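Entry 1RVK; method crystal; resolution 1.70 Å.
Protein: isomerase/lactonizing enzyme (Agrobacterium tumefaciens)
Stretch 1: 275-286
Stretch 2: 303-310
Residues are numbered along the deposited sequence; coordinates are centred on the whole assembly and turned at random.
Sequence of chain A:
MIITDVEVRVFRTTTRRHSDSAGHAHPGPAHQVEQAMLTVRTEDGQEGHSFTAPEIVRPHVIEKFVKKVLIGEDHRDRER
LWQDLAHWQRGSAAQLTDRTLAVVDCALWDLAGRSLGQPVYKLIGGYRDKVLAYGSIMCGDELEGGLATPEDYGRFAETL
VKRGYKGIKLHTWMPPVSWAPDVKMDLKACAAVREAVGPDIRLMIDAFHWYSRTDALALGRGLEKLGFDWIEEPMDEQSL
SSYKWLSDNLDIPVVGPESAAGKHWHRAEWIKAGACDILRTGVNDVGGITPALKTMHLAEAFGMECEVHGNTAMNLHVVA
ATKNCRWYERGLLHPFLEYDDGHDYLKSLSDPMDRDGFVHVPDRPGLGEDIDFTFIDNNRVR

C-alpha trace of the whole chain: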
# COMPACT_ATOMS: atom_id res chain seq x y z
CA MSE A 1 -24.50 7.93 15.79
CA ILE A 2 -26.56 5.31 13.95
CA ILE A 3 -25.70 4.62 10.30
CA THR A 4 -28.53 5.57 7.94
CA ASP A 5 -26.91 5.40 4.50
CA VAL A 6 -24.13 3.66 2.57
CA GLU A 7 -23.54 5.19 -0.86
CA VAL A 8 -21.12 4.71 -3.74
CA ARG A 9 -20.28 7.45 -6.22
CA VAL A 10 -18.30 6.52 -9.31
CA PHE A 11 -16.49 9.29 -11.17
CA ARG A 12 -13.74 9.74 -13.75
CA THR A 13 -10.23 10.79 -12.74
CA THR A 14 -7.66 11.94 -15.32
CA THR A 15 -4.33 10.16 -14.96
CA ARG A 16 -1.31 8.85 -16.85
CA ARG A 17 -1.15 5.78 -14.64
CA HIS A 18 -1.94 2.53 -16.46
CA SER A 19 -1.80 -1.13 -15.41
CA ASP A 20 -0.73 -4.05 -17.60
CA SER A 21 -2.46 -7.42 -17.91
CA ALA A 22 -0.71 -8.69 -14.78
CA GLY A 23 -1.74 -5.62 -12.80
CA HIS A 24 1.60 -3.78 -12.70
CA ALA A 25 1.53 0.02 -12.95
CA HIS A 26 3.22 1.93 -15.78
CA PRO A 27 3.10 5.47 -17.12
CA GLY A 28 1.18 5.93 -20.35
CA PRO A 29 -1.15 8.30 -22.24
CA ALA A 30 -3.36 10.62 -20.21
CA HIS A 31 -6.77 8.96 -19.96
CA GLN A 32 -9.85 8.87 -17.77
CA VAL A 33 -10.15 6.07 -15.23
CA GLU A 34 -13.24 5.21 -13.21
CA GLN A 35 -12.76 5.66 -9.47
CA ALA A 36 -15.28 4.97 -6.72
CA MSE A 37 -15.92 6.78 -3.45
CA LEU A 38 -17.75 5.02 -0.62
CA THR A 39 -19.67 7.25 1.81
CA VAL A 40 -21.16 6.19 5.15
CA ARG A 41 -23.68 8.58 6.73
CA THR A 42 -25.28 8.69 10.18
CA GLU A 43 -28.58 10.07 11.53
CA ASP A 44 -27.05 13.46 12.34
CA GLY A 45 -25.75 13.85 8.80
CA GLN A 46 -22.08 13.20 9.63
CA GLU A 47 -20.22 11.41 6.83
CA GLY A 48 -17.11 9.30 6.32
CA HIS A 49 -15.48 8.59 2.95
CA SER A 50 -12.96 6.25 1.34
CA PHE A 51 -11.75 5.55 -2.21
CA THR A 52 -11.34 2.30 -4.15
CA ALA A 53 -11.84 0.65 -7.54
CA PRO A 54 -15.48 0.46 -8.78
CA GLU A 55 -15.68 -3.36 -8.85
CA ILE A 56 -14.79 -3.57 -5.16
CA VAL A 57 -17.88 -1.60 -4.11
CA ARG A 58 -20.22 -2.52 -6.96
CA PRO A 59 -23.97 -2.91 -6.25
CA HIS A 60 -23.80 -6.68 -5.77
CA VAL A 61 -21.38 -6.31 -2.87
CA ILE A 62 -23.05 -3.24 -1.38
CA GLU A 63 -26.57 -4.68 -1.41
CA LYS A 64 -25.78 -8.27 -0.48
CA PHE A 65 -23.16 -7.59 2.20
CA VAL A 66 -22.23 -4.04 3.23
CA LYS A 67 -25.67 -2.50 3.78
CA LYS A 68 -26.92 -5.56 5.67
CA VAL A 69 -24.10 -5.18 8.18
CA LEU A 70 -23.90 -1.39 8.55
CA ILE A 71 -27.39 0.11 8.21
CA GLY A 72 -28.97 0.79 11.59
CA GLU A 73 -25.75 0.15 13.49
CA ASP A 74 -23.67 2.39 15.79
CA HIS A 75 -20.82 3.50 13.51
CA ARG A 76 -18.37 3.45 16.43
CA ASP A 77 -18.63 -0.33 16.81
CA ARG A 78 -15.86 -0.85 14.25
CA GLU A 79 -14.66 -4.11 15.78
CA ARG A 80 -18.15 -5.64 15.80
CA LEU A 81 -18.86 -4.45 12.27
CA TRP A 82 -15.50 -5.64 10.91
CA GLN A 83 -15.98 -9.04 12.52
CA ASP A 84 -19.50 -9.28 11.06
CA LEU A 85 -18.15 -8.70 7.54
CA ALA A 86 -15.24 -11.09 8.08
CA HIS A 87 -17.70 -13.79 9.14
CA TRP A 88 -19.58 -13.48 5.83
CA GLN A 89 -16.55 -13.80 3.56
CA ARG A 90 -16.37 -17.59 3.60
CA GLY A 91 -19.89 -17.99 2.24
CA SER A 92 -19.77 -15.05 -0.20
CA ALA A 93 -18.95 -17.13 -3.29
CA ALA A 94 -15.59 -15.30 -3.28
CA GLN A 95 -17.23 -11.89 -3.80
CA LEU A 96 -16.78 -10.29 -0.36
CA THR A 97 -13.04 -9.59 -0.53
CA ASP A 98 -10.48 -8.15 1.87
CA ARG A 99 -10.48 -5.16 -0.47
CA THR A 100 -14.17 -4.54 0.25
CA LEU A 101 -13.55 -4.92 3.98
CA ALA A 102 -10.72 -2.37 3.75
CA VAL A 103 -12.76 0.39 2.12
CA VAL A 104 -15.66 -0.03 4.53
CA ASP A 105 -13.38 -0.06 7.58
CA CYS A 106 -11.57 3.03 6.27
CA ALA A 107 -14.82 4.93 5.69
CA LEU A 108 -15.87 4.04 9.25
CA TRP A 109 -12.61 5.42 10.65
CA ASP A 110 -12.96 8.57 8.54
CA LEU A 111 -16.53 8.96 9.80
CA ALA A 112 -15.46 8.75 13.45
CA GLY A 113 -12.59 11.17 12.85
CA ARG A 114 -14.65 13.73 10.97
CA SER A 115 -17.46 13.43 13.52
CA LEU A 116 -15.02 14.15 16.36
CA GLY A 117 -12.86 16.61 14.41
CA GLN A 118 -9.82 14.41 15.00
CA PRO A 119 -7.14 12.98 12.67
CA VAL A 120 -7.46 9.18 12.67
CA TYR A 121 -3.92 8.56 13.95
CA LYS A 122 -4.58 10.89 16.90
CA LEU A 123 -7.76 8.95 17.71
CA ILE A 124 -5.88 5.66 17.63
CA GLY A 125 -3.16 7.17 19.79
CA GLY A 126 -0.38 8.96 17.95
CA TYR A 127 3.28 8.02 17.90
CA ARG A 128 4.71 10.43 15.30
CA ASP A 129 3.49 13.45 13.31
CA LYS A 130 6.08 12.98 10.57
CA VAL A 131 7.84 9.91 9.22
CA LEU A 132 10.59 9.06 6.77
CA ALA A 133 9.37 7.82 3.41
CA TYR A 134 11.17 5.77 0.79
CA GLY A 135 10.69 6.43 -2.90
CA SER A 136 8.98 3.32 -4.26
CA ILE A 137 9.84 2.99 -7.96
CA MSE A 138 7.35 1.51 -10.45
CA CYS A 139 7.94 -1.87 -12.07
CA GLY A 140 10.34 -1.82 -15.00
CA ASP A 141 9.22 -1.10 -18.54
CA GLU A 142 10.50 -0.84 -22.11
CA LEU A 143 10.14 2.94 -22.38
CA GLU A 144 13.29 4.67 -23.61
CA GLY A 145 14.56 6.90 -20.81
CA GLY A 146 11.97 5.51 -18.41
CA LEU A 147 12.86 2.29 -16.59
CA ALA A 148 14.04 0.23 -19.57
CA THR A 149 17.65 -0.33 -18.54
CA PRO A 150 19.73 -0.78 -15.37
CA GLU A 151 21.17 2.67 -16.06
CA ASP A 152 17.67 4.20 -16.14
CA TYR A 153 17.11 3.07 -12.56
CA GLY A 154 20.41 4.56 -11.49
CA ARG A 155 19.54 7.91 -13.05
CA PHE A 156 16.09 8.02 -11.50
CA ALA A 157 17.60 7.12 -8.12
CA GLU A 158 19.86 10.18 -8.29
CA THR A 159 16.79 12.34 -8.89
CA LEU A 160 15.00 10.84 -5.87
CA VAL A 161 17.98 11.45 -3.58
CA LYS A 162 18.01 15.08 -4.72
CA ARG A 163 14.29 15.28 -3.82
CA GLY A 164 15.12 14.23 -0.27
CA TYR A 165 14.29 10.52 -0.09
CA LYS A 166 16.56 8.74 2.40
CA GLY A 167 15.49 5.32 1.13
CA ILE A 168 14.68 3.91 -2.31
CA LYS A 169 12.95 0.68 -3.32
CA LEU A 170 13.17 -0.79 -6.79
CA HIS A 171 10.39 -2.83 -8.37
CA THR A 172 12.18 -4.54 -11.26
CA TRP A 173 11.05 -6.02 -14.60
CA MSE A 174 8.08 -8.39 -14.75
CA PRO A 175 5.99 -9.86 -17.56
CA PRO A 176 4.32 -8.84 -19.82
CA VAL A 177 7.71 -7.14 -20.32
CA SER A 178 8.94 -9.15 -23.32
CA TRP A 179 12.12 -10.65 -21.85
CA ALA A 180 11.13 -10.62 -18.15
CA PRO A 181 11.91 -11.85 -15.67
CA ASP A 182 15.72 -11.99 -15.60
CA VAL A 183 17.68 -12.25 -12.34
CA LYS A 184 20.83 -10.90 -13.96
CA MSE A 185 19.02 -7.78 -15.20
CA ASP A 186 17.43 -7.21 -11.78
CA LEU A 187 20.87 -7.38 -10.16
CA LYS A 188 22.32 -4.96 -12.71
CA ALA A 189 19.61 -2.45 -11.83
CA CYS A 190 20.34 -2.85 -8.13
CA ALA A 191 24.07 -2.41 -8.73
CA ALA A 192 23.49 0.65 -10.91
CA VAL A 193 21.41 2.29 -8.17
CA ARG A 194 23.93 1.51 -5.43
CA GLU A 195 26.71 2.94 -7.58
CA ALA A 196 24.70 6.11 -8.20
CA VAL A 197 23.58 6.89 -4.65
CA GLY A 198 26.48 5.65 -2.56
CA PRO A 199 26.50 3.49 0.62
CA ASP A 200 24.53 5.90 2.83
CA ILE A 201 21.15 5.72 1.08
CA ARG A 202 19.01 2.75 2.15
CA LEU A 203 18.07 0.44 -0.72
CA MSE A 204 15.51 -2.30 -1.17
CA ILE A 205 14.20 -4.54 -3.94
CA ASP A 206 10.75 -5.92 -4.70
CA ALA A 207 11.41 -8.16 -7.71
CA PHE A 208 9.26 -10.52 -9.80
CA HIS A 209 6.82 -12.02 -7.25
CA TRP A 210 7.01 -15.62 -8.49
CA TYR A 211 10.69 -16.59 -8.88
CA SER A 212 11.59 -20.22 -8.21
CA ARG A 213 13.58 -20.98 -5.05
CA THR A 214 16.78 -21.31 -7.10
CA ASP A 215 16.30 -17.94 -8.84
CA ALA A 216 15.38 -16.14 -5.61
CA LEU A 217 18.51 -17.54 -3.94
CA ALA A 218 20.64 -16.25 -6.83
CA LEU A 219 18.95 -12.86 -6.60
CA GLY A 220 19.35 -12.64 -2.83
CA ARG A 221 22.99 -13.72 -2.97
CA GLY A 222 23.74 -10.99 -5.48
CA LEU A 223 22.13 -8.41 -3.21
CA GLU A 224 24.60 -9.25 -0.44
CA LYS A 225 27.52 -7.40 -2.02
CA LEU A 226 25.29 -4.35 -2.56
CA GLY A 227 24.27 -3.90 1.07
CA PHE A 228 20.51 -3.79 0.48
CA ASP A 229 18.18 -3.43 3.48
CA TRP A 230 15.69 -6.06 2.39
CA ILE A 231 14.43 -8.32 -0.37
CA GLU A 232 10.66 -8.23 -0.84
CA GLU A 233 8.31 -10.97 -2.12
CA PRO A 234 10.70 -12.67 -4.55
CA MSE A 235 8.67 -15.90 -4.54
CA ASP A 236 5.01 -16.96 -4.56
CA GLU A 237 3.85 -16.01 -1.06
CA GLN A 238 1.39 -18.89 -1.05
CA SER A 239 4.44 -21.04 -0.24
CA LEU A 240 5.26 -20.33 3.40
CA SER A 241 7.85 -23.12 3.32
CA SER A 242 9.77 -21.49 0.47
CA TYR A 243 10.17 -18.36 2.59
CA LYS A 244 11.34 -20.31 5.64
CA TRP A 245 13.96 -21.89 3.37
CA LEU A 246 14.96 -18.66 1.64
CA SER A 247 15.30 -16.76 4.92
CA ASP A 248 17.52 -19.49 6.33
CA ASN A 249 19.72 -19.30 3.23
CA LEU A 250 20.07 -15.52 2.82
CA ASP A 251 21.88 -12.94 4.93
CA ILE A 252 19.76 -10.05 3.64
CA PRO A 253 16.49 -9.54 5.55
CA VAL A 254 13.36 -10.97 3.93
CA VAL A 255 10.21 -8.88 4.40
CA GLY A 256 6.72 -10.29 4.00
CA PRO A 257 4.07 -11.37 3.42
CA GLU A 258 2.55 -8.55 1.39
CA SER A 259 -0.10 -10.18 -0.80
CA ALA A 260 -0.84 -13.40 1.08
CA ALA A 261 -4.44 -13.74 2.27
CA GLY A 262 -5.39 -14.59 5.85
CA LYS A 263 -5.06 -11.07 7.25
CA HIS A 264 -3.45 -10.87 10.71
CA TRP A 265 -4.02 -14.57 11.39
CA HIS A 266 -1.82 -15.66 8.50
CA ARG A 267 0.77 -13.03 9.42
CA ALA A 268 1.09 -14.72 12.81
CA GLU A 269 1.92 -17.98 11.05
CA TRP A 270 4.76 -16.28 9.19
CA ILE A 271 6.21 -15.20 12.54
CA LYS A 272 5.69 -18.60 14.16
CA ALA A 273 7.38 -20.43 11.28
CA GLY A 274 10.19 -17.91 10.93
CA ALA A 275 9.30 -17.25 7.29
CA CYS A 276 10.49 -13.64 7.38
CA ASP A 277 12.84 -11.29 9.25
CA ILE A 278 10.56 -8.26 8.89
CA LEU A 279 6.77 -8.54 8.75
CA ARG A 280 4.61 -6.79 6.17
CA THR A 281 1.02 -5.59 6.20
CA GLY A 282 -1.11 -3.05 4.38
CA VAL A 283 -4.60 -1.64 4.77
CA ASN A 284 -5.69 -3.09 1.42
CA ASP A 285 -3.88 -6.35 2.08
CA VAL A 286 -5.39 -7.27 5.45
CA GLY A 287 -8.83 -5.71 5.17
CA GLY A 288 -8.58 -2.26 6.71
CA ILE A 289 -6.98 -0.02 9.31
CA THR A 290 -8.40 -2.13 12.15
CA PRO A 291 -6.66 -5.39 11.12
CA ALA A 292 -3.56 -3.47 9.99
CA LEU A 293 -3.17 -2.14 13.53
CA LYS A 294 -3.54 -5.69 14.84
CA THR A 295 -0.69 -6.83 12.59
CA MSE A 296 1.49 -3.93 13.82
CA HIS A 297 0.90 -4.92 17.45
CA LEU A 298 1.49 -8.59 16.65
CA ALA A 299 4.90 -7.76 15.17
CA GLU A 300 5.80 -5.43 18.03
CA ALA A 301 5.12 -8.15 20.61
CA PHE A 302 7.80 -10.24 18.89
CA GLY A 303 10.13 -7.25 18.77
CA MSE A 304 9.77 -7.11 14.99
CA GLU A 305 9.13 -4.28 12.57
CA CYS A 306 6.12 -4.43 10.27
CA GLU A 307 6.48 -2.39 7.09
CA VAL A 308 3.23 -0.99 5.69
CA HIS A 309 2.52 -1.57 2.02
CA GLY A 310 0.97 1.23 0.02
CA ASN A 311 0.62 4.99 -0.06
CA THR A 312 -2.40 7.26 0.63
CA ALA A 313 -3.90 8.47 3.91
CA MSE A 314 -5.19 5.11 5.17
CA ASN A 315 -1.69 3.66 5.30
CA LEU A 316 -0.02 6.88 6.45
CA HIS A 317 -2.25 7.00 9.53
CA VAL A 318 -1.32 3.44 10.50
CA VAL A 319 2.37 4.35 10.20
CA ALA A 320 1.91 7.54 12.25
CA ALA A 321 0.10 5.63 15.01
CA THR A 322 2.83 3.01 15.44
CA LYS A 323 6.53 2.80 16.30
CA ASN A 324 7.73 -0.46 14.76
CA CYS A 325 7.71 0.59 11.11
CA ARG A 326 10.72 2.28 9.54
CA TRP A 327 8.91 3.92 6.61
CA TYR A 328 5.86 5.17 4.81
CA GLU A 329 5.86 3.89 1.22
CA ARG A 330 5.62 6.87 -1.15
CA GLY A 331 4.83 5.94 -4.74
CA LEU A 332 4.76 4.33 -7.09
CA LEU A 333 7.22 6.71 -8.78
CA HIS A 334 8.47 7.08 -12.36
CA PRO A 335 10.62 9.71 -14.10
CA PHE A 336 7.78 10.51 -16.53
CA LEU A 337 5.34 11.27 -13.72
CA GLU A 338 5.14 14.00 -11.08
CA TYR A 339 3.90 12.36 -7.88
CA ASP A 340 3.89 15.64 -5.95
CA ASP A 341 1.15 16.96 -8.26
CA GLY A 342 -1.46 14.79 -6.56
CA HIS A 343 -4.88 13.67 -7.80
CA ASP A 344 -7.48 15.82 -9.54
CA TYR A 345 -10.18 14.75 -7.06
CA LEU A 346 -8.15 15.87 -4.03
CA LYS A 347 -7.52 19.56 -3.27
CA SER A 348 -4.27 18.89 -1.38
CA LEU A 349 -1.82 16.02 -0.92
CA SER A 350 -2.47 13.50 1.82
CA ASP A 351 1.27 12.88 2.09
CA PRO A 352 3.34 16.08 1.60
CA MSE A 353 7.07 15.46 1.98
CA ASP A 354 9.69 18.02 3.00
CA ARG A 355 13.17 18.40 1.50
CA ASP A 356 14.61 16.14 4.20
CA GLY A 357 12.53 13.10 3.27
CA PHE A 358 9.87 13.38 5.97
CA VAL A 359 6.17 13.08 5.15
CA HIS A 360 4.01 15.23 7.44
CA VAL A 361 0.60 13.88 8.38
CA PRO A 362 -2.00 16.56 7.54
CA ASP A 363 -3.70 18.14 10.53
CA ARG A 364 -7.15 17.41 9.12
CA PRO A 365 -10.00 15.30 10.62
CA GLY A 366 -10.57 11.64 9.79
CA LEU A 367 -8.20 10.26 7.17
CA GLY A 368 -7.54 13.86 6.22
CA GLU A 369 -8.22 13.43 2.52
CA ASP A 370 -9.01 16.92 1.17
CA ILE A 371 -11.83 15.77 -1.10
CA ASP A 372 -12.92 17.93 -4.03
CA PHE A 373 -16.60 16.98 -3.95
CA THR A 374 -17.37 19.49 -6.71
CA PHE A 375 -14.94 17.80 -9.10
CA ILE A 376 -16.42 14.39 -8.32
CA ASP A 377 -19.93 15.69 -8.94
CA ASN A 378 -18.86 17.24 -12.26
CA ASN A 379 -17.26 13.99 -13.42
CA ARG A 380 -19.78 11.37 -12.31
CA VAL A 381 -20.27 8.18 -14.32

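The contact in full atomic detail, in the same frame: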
# COMPACT_ATOMS: atom_id res chain seq x y z
N ALA A 275 9.28 -17.40 8.75
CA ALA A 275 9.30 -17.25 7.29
C ALA A 275 9.82 -15.90 6.82
O ALA A 275 10.05 -15.71 5.62
CB ALA A 275 7.90 -17.49 6.73
N CYS A 276 9.99 -14.96 7.74
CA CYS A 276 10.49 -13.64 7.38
C CYS A 276 11.25 -13.02 8.55
O CYS A 276 11.12 -13.47 9.69
CB CYS A 276 9.33 -12.72 7.00
SG CYS A 276 8.11 -12.49 8.31
N ASP A 277 12.05 -12.00 8.25
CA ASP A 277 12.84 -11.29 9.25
C ASP A 277 12.15 -9.98 9.63
O ASP A 277 12.37 -9.43 10.71
CB ASP A 277 14.23 -10.99 8.70
CG ASP A 277 14.94 -12.24 8.22
OD1 ASP A 277 15.29 -13.09 9.07
OD2 ASP A 277 15.14 -12.38 7.00
N ILE A 278 11.33 -9.49 8.71
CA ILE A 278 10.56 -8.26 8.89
C ILE A 278 9.16 -8.59 8.39
O ILE A 278 9.02 -9.17 7.31
CB ILE A 278 11.12 -7.10 8.03
CG1 ILE A 278 12.59 -6.85 8.37
CG2 ILE A 278 10.30 -5.84 8.25
CD1 ILE A 278 13.29 -5.90 7.40
N LEU A 279 8.14 -8.24 9.16
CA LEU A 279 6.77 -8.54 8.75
C LEU A 279 6.26 -7.46 7.80
O LEU A 279 6.84 -6.38 7.69
CB LEU A 279 5.86 -8.61 9.98
CG LEU A 279 4.50 -9.30 9.82
CD1 LEU A 279 4.72 -10.78 9.49
CD2 LEU A 279 3.69 -9.15 11.11
N ARG A 280 5.19 -7.77 7.08
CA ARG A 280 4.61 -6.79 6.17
C ARG A 280 3.09 -6.84 6.30
O ARG A 280 2.51 -7.89 6.57
CB ARG A 280 5.02 -7.06 4.72
CG ARG A 280 4.66 -5.94 3.74
CD ARG A 280 5.64 -5.95 2.57
NE ARG A 280 5.43 -4.95 1.53
CZ ARG A 280 5.59 -3.63 1.67
NH1 ARG A 280 5.39 -2.83 0.64
NH2 ARG A 280 5.92 -3.12 2.85
N THR A 281 2.46 -5.69 6.14
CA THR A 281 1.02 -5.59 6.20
C THR A 281 0.65 -4.44 5.29
O THR A 281 1.51 -3.84 4.65
CB THR A 281 0.52 -5.28 7.64
OG1 THR A 281 -0.90 -5.43 7.69
CG2 THR A 281 0.89 -3.86 8.05
N GLY A 282 -0.64 -4.14 5.22
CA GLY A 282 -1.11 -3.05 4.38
C GLY A 282 -2.60 -2.99 4.56
O GLY A 282 -3.25 -4.03 4.67
N VAL A 283 -3.16 -1.78 4.59
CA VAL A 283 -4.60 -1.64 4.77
C VAL A 283 -5.38 -2.44 3.73
O VAL A 283 -6.34 -3.15 4.07
CB VAL A 283 -5.02 -0.16 4.71
CG1 VAL A 283 -6.54 -0.05 4.72
CG2 VAL A 283 -4.43 0.57 5.91
N ASN A 284 -4.99 -2.35 2.46
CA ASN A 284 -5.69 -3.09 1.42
C ASN A 284 -5.42 -4.59 1.47
O ASN A 284 -6.24 -5.39 1.03
CB ASN A 284 -5.32 -2.57 0.03
CG ASN A 284 -6.08 -1.32 -0.34
OD1 ASN A 284 -7.03 -0.94 0.34
ND2 ASN A 284 -5.68 -0.68 -1.43
N ASP A 285 -4.26 -4.96 2.02
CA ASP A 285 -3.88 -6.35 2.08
C ASP A 285 -4.51 -7.16 3.20
O ASP A 285 -4.73 -8.37 3.05
CB ASP A 285 -2.36 -6.46 2.17
CG ASP A 285 -1.67 -5.76 1.02
OD1 ASP A 285 -1.85 -6.19 -0.14
OD2 ASP A 285 -0.96 -4.77 1.28
N VAL A 286 -4.81 -6.53 4.33
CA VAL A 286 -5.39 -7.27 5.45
C VAL A 286 -6.82 -6.90 5.78
O VAL A 286 -7.37 -7.35 6.79
CB VAL A 286 -4.52 -7.14 6.71
CG1 VAL A 286 -3.10 -7.63 6.41
CG2 VAL A 286 -4.50 -5.70 7.20
N GLY A 303 8.98 -8.12 18.93
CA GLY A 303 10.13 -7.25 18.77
C GLY A 303 10.51 -7.05 17.32
O GLY A 303 11.66 -6.73 17.00
N MSE A 304 9.54 -7.24 16.43
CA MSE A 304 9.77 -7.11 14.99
C MSE A 304 9.17 -5.84 14.42
O MSE A 304 8.29 -5.23 15.01
CB MSE A 304 9.15 -8.31 14.26
CG MSE A 304 9.80 -9.64 14.58
SE MSE A 304 8.84 -11.11 13.77
CE MSE A 304 9.42 -10.89 11.93
N GLU A 305 9.67 -5.44 13.26
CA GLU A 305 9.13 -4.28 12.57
C GLU A 305 8.11 -4.84 11.59
O GLU A 305 8.18 -6.01 11.21
CB GLU A 305 10.23 -3.53 11.81
CG GLU A 305 11.08 -2.63 12.69
CD GLU A 305 12.25 -2.02 11.93
OE1 GLU A 305 13.05 -2.79 11.35
OE2 GLU A 305 12.37 -0.78 11.92
N CYS A 306 7.14 -4.02 11.22
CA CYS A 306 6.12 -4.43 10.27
C CYS A 306 5.98 -3.27 9.30
O CYS A 306 5.42 -2.23 9.65
CB CYS A 306 4.80 -4.71 10.98
SG CYS A 306 3.55 -5.47 9.90
N GLU A 307 6.51 -3.44 8.10
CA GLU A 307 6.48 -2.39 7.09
C GLU A 307 5.13 -2.36 6.37
O GLU A 307 4.64 -3.38 5.89
CB GLU A 307 7.64 -2.59 6.12
CG GLU A 307 9.02 -2.56 6.80
CD GLU A 307 9.33 -1.22 7.47
OE1 GLU A 307 9.00 -0.17 6.88
OE2 GLU A 307 9.91 -1.22 8.58
N VAL A 308 4.55 -1.17 6.30
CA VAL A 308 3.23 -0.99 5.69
C VAL A 308 3.26 -0.76 4.20
O VAL A 308 3.87 0.20 3.71
CB VAL A 308 2.48 0.17 6.38
CG1 VAL A 308 1.07 0.28 5.82
CG2 VAL A 308 2.43 -0.06 7.89
N HIS A 309 2.59 -1.65 3.47
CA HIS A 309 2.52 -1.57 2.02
C HIS A 309 1.48 -0.59 1.51
O HIS A 309 0.32 -0.64 1.93
CB HIS A 309 2.19 -2.95 1.43
CG HIS A 309 1.76 -2.90 -0.01
ND1 HIS A 309 0.54 -3.37 -0.45
CD2 HIS A 309 2.39 -2.40 -1.11
CE1 HIS A 309 0.43 -3.17 -1.75
NE2 HIS A 309 1.54 -2.58 -2.18
N GLY A 310 1.90 0.29 0.61
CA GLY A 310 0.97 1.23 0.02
C GLY A 310 0.98 2.66 0.52
O GLY A 310 1.26 2.92 1.69
O HOH W 1 11.83 -7.18 12.32
O HOH W 2 6.43 -0.38 3.03
O HOH W 3 -2.33 -0.99 1.35

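Two parallel strands meet here, and the backbone sets the terms for the side chains. Leu279 N donates to Glu305 O (3.0 Å), Glu307 N to Leu279 O (3.0 Å), Thr281 N to Glu307 O (3.2 Å) and His309 N to Thr281 O (2.7 Å), the ladder of a parallel pair.

Leu279, Thr281, Cys306 and Val308 share one buried face. Cys306, with chi1 t, carries its small, polarizable sulfur between two neighbours: SG lies 3.9 Å from Leu279 CD2 and 3.6 Å from Thr281 CG2. Thr281 suits this place because its methyl packs against the strand while its hydroxyl is hydrogen-bonded elsewhere in the structure.

On the other face Arg280 is extended through chi3 (t, t, t), then turns at chi4 (68°). Its guanidinium thereby reaches along the partner strand, where NH2 makes a weak hydrogen bond to Glu307 O (3.3 Å) and His309 CB lies over one face, 3.3 Å from NH1.

His309, chi1 t, points toward the first stretch and donates from ND1 to Asp285 OD2 (2.7 Å, nearly straight), the carboxylate meeting the ring at its edge. A CB on Gly282 would clash with that same Asp285 OD2 and with His309 O.

At the other end, Met304, a selenomethionine, curls at chi3 (p), bringing CE within 3.5 Å of Asp277 O and 4.2 Å of Cys276 SG.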